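Local coordinates for L-arabinose ABC transporter, periplasmic L-arabinose-binding protein (Burkholderia thailandensis, PDB 4KZK) that binds a sugar in the periplasm, here beta-D-galactopyranose, and probably delivers L-arabinose and related sugars to an ABC transporter for uptake, at residues R149-G152 / D153-A157; R253-T257 / D258-A262; D177-P180 / T181-E184. All coordinates share one frame; numbering follows the deposited sequence. Where two conformers were deposited one is given.

Contact 1 of 3, residues R149-G152 / D153-A157; sequences RQVG and DAIAA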
loop_
_atom_site.group_PDB
_atom_site.type_symbol
_atom_site.label_atom_id
_atom_site.label_comp_id
_atom_site.label_asym_id
_atom_site.label_seq_id
_atom_site.Cartn_x
_atom_site.Cartn_y
_atom_site.Cartn_z
ATOM N N ARG A 149 -13.101 -2.286 1.901
ATOM C CA ARG A 149 -14.370 -2.973 1.697
ATOM C C ARG A 149 -14.251 -4.061 0.637
ATOM O O ARG A 149 -14.827 -5.147 0.791
ATOM C CB ARG A 149 -15.458 -1.977 1.292
ATOM C CG ARG A 149 -15.822 -0.957 2.350
ATOM C CD ARG A 149 -16.431 -1.575 3.595
ATOM N NE ARG A 149 -17.745 -2.168 3.354
ATOM C CZ ARG A 149 -18.831 -1.940 4.088
ATOM N NH1 ARG A 149 -18.814 -1.088 5.124
ATOM N NH2 ARG A 149 -19.950 -2.580 3.786
ATOM N N GLN A 150 -13.583 -3.745 -0.457
ATOM C CA GLN A 150 -13.328 -4.743 -1.510
ATOM C C GLN A 150 -12.542 -5.943 -1.002
ATOM O O GLN A 150 -12.820 -7.073 -1.387
ATOM C CB GLN A 150 -12.608 -4.126 -2.699
ATOM C CG GLN A 150 -13.424 -3.093 -3.449
ATOM C CD GLN A 150 -12.587 -2.456 -4.531
ATOM O OE1 GLN A 150 -11.767 -1.592 -4.249
ATOM N NE2 GLN A 150 -12.744 -2.894 -5.737
ATOM N N VAL A 151 -11.558 -5.705 -0.149
ATOM C CA VAL A 151 -10.822 -6.815 0.453
ATOM C C VAL A 151 -11.761 -7.737 1.241
ATOM O O VAL A 151 -11.758 -8.954 1.074
ATOM C CB VAL A 151 -9.708 -6.319 1.393
ATOM C CG1 VAL A 151 -9.152 -7.465 2.234
ATOM C CG2 VAL A 151 -8.586 -5.605 0.627
ATOM N N GLY A 152 -12.576 -7.151 2.110
ATOM C CA GLY A 152 -13.485 -7.927 2.924
ATOM C C GLY A 152 -14.536 -8.644 2.106
ATOM O O GLY A 152 -14.849 -9.810 2.379
ATOM N N ASP A 153 -15.036 -7.992 1.058
ATOM C CA ASP A 153 -16.027 -8.632 0.197
ATOM C C ASP A 153 -15.445 -9.844 -0.514
ATOM O O ASP A 153 -16.107 -10.891 -0.624
ATOM C CB ASP A 153 -16.551 -7.657 -0.854
ATOM C CG ASP A 153 -17.483 -6.611 -0.301
ATOM O OD1 ASP A 153 -17.945 -6.663 0.871
ATOM O OD2 ASP A 153 -17.783 -5.703 -1.115
ATOM N N ALA A 154 -14.213 -9.695 -1.005
ATOM C CA ALA A 154 -13.496 -10.791 -1.702
ATOM C C ALA A 154 -13.343 -11.976 -0.757
ATOM O O ALA A 154 -13.596 -13.113 -1.122
ATOM C CB ALA A 154 -12.128 -10.337 -2.176
ATOM N N ILE A 155 -12.926 -11.701 0.470
ATOM C CA ILE A 155 -12.725 -12.737 1.449
ATOM C C ILE A 155 -14.056 -13.434 1.756
ATOM O O ILE A 155 -14.139 -14.668 1.730
ATOM C CB ILE A 155 -12.114 -12.154 2.751
ATOM C CG1 ILE A 155 -10.661 -11.711 2.507
ATOM C CG2 ILE A 155 -12.166 -13.187 3.864
ATOM C CD1 ILE A 155 -10.012 -10.987 3.672
ATOM N N ALA A 156 -15.105 -12.648 2.018
ATOM C CA ALA A 156 -16.442 -13.189 2.348
ATOM C C ALA A 156 -16.962 -14.096 1.238
ATOM O O ALA A 156 -17.540 -15.173 1.501
ATOM C CB ALA A 156 -17.424 -12.065 2.596
ATOM N N ALA A 157 -16.771 -13.667 -0.004
ATOM C CA ALA A 157 -17.247 -14.448 -1.157
ATOM C C ALA A 157 -16.554 -15.807 -1.278
ATOM O O ALA A 157 -17.174 -16.823 -1.596
ATOM C CB ALA A 157 -17.110 -13.660 -2.446
HETATM O O HOH W 1 -18.613 -4.004 1.413
#
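Val151 lays its CG1 methyl beside the end of Ile155, one turn further along helix 144-161, with CG1 3.9 Å from Ile155 CD1. The two side chains run side by side and point the same way. In Val151 that methyl stands anti to the backbone N (chi1 168°), beside the carbonyl carbon, which carries it forward along the helix to meet Ile155. Together they form an apolar ridge that packs on strands 233-236 and 260-264, touching Phe236 and Val263; branched aliphatic residues suit this buried face of a helix lying against a beta sheet.

Beneath the side chains runs the regular i to i+4 ladder: the amides of Asp153, Ala154, Ile155 and Ala156 bond in turn to the carbonyls of Arg149, Gln150, Val151 and Gly152, with Ala156 N 2.9 Å from Gly152 O.

On another face the chemistry turns polar. Arg149 and Asp153 meet through a water, which accepts from Arg149 NE at 2.8 Å, in the plane of the guanidinium, and donates to Asp153 OD1 at 2.8 Å. Arg149 also bonds through NH1 to Tyr145 OH. Since Arg149 NE and Asp153 OD1 remain 5.1 Å apart, the opposite charges do not touch and probably attract only through the water between them, while the apolar ridge faces the sheet.

Contact 2 of 3, residues R253-T257 / D258-A262; sequences RGIGT and DDMIA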
loop_
_atom_site.group_PDB
_atom_site.type_symbol
_atom_site.label_atom_id
_atom_site.label_comp_id
_atom_site.label_asym_id
_atom_site.label_seq_id
_atom_site.Cartn_x
_atom_site.Cartn_y
_atom_site.Cartn_z
ATOM N N ARG A 253 2.389 -22.714 11.456
ATOM C CA ARG A 253 1.531 -23.265 12.514
ATOM C C ARG A 253 0.460 -24.253 12.048
ATOM O O ARG A 253 -0.531 -24.469 12.759
ATOM C CB ARG A 253 0.782 -22.128 13.176
ATOM C CG ARG A 253 1.625 -20.954 13.579
ATOM C CD ARG A 253 0.815 -20.168 14.564
ATOM N NE ARG A 253 0.898 -20.739 15.906
ATOM C CZ ARG A 253 1.730 -20.304 16.849
ATOM N NH1 ARG A 253 1.733 -20.883 18.040
ATOM N NH2 ARG A 253 2.547 -19.276 16.607
ATOM N N GLY A 254 0.618 -24.820 10.862
ATOM C CA GLY A 254 -0.346 -25.782 10.355
ATOM C C GLY A 254 -1.655 -25.196 9.870
ATOM O O GLY A 254 -2.631 -25.922 9.737
ATOM N N ILE A 255 -1.680 -23.892 9.600
ATOM C CA ILE A 255 -2.835 -23.231 8.990
ATOM C C ILE A 255 -2.476 -22.963 7.539
ATOM O O ILE A 255 -1.900 -21.913 7.209
ATOM C CB ILE A 255 -3.162 -21.888 9.668
ATOM C CG1 ILE A 255 -3.297 -22.064 11.182
ATOM C CG2 ILE A 255 -4.451 -21.307 9.096
ATOM C CD1 ILE A 255 -3.148 -20.772 11.944
ATOM N N GLY A 256 -2.819 -23.917 6.684
ATOM C CA GLY A 256 -2.505 -23.829 5.270
ATOM C C GLY A 256 -3.662 -23.343 4.429
ATOM O O GLY A 256 -4.646 -22.824 4.941
ATOM N N THR A 257 -3.541 -23.569 3.125
ATOM C CA THR A 257 -4.443 -22.930 2.186
ATOM C C THR A 257 -5.914 -23.309 2.346
ATOM O O THR A 257 -6.778 -22.484 2.096
ATOM C CB THR A 257 -3.998 -23.132 0.729
ATOM O OG1 THR A 257 -4.772 -22.267 -0.105
ATOM C CG2 THR A 257 -4.157 -24.595 0.296
ATOM N N ASP A 258 -6.217 -24.517 2.798
ATOM C CA ASP A 258 -7.623 -24.873 2.987
ATOM C C ASP A 258 -8.291 -24.150 4.156
ATOM O O ASP A 258 -9.518 -24.001 4.174
ATOM C CB ASP A 258 -7.774 -26.384 3.175
ATOM C CG ASP A 258 -7.490 -27.175 1.896
ATOM O OD1 ASP A 258 -7.555 -26.607 0.781
ATOM O OD2 ASP A 258 -7.234 -28.386 2.012
ATOM N N ASP A 259 -7.486 -23.682 5.105
ATOM C CA ASP A 259 -7.984 -23.089 6.339
ATOM C C ASP A 259 -7.689 -21.608 6.448
ATOM O O ASP A 259 -7.998 -21.006 7.465
ATOM C CB ASP A 259 -7.399 -23.838 7.542
ATOM C CG ASP A 259 -7.890 -25.269 7.624
ATOM O OD1 ASP A 259 -9.055 -25.536 7.248
ATOM O OD2 ASP A 259 -7.093 -26.121 8.038
ATOM N N MET A 260 -7.146 -21.018 5.378
ATOM C CA MET A 260 -6.775 -19.587 5.374
ATOM C C MET A 260 -7.217 -18.908 4.085
ATOM O O MET A 260 -6.868 -19.367 3.008
ATOM C CB MET A 260 -5.256 -19.418 5.523
ATOM C CG MET A 260 -4.730 -17.994 5.255
ATOM S SD MET A 260 -5.280 -16.742 6.440
ATOM C CE MET A 260 -4.352 -17.119 7.921
ATOM N N ILE A 261 -7.971 -17.817 4.198
ATOM C CA ILE A 261 -8.253 -16.951 3.038
ATOM C C ILE A 261 -7.703 -15.562 3.337
ATOM O O ILE A 261 -8.231 -14.854 4.193
ATOM C CB ILE A 261 -9.758 -16.866 2.724
ATOM C CG1 ILE A 261 -10.307 -18.261 2.439
ATOM C CG2 ILE A 261 -10.006 -15.933 1.555
ATOM C CD1 ILE A 261 -11.813 -18.301 2.415
ATOM N N ALA A 262 -6.647 -15.187 2.633
ATOM C CA ALA A 262 -5.994 -13.909 2.829
ATOM C C ALA A 262 -6.032 -13.118 1.542
ATOM O O ALA A 262 -5.773 -13.667 0.480
ATOM C CB ALA A 262 -4.552 -14.130 3.273
HETATM O O HOH W 2 -4.435 -26.058 7.346
HETATM O O HOH W 3 -5.249 -26.224 9.768
HETATM O O HOH W 4 -6.821 -20.166 0.501
#
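Gly254 is linked through water to Asp259 in the connection between helix 240-252 and strand 260-264, an alpha-to-beta step of the periplasmic binding protein fold. It is the C-prime residue of a Schellman motif ending the helix, and its positive phi (75°) is a conformation that glycine adopts readily. Two waters lie between Gly254 O and Asp259 OD2 and can bridge them, though they cannot donate to every acceptor in reach at once; OD2 also forms a salt bridge with Arg231.

Next comes Ile255. With CG1 beside the backbone N (chi1 -52°), the CG2 branch is left anti to that N, which places it over the start of the strand, 4.1 Å from Met260 CB. Both side chains also touch Phe224 and Trp233, apolar neighbours suited to an isoleucine and a methionine.

Gly256 gives its N to one of the two waters, 2.8 Å away, and begins a beta turn close to type I, whose corner residues are Thr257 and Asp258. An i to i+3 bond closes it, Asp259 N to Gly256 O at 3.0 Å, the donor 43° above the carbonyl plane.

At Thr257 the carbonyl is bonded by Arg162 NH1. Close by, a further water donates to Met260 O at 2.6 Å.

Contact 3 of 3, residues D177-P180 / T181-E184; sequences DQLP and TARE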
loop_
_atom_site.group_PDB
_atom_site.type_symbol
_atom_site.label_atom_id
_atom_site.label_comp_id
_atom_site.label_asym_id
_atom_site.label_seq_id
_atom_site.Cartn_x
_atom_site.Cartn_y
_atom_site.Cartn_z
ATOM N N ASP A 177 -2.086 1.028 12.741
ATOM C CA ASP A 177 -3.108 2.060 12.859
ATOM C C ASP A 177 -2.567 3.480 12.986
ATOM O O ASP A 177 -3.329 4.439 12.841
ATOM C CB ASP A 177 -4.047 1.766 14.033
ATOM C CG ASP A 177 -5.020 0.626 13.745
ATOM O OD1 ASP A 177 -5.093 0.125 12.609
ATOM O OD2 ASP A 177 -5.753 0.230 14.662
ATOM N N GLN A 178 -1.266 3.621 13.232
ATOM C CA GLN A 178 -0.656 4.952 13.295
ATOM C C GLN A 178 -0.627 5.669 11.934
ATOM O O GLN A 178 -0.447 6.891 11.875
ATOM C CB GLN A 178 0.753 4.852 13.847
ATOM C CG GLN A 178 1.715 4.143 12.907
ATOM C CD GLN A 178 2.998 3.746 13.587
ATOM O OE1 GLN A 178 3.053 2.763 14.353
ATOM N NE2 GLN A 178 4.054 4.475 13.284
ATOM N N LEU A 179 -0.791 4.922 10.846
ATOM C CA LEU A 179 -0.845 5.526 9.517
ATOM C C LEU A 179 -2.281 5.516 8.995
ATOM O O LEU A 179 -2.825 4.443 8.768
ATOM C CB LEU A 179 0.064 4.772 8.569
ATOM C CG LEU A 179 0.123 5.264 7.118
ATOM C CD1 LEU A 179 0.775 6.644 7.033
ATOM C CD2 LEU A 179 0.832 4.264 6.226
ATOM N N PRO A 180 -2.889 6.706 8.785
ATOM C CA PRO A 180 -4.299 6.725 8.404
ATOM C C PRO A 180 -4.677 5.814 7.236
ATOM O O PRO A 180 -5.676 5.114 7.330
ATOM C CB PRO A 180 -4.559 8.203 8.087
ATOM C CG PRO A 180 -3.618 8.914 8.976
ATOM C CD PRO A 180 -2.386 8.068 9.063
ATOM N N THR A 181 -3.906 5.804 6.154
ATOM C CA THR A 181 -4.306 4.987 5.010
ATOM C C THR A 181 -4.311 3.516 5.392
ATOM O O THR A 181 -5.154 2.754 4.960
ATOM C CB THR A 181 -3.467 5.271 3.732
ATOM O OG1 THR A 181 -4.011 4.546 2.620
ATOM C CG2 THR A 181 -2.006 4.885 3.915
ATOM N N ALA A 182 -3.372 3.092 6.226
ATOM C CA ALA A 182 -3.369 1.703 6.673
ATOM C C ALA A 182 -4.565 1.384 7.562
ATOM O O ALA A 182 -5.187 0.335 7.422
ATOM C CB ALA A 182 -2.061 1.370 7.397
ATOM N N ARG A 183 -4.877 2.277 8.503
ATOM C CA ARG A 183 -6.028 2.113 9.362
ATOM C C ARG A 183 -7.314 2.024 8.544
ATOM O O ARG A 183 -8.166 1.191 8.808
ATOM C CB ARG A 183 -6.129 3.267 10.364
ATOM C CG ARG A 183 -7.208 3.068 11.430
ATOM C CD ARG A 183 -7.514 4.328 12.239
ATOM N NE ARG A 183 -8.220 5.328 11.429
ATOM C CZ ARG A 183 -9.512 5.258 11.077
ATOM N NH1 ARG A 183 -10.301 4.255 11.488
ATOM N NH2 ARG A 183 -10.035 6.211 10.316
ATOM N N GLU A 184 -7.450 2.875 7.532
ATOM C CA GLU A 184 -8.686 2.890 6.743
ATOM C C GLU A 184 -8.865 1.597 5.932
ATOM O O GLU A 184 -9.992 1.071 5.815
ATOM C CB GLU A 184 -8.710 4.110 5.823
ATOM C CG GLU A 184 -8.854 5.428 6.577
ATOM C CD GLU A 184 -8.440 6.651 5.768
ATOM O OE1 GLU A 184 -8.324 6.560 4.525
ATOM O OE2 GLU A 184 -8.249 7.728 6.383
HETATM O O HOH W 5 -4.204 -0.746 10.278
#
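Arg183 N gives a nearly straight hydrogen bond to Leu179 O, 3.0 Å with an N-H...O angle of 168°, and Glu184 N gives a somewhat more bent one to Pro180 O at 2.9 Å. These are the opening bonds of helix 180-195, with Leu179 at the N-cap and Pro180 in the first turn. Proline suits this place because its ring nitrogen has no hydrogen to give and a first-turn residue needs to give none.

Asp177 is held by a salt bridge from its OD1 to Arg173 NH2, and the same oxygen takes a water at 2.6 Å that bonds weakly to Ala182 O. Its carboxylate also lies against the aliphatic part of Arg183, whose chain crosses it at about a right angle: CG, anti to the backbone N (chi1 -172°), comes 3.8 Å from Asp177 OD1. The guanidinium bends off at chi3, leaving NE 6.2 Å from that oxygen, too far for a salt bridge.

On the sugar side, Thr181 gives both its branches work. OG1 is hydrogen-bonded to NH2 of Arg185, a residue that binds beta-D-galactose, so the threonine is a second-shell partner that can help position it. The methyl lies alongside Leu179, and Leu179 also touches the sugar-binding Asp124. Ala182, small enough to fit, brings CB to 3.5 Å from Leu179 O and 4.2 Å from Leu179 CB. At the tightest point of the apolar pair, Thr181 CG2 is 3.7 Å from Leu179 CD2.

In the fold
All three contacts belong to the same lobe of the sugar-binding fold, but at different depths. Contact 1 is partly buried, the middle of a helix whose apolar side lies on the sheet; contact 2 is a surface turn, knit by waters, where another helix hands over to a strand of that sheet. The two meet where Ile155 CG2 packs on Ile261 CG2, 4.2 Å apart, although their centres are 17 Å from each other. Contact 3 touches neither: it starts helix 180-195 beside the galactose, and its chemistry combines the first backbone bonds of a helix with polar support for a binding residue. Helix 180-195 nevertheless joins contacts 1 and 3, since Arg149 and Asp153 pack on its later part.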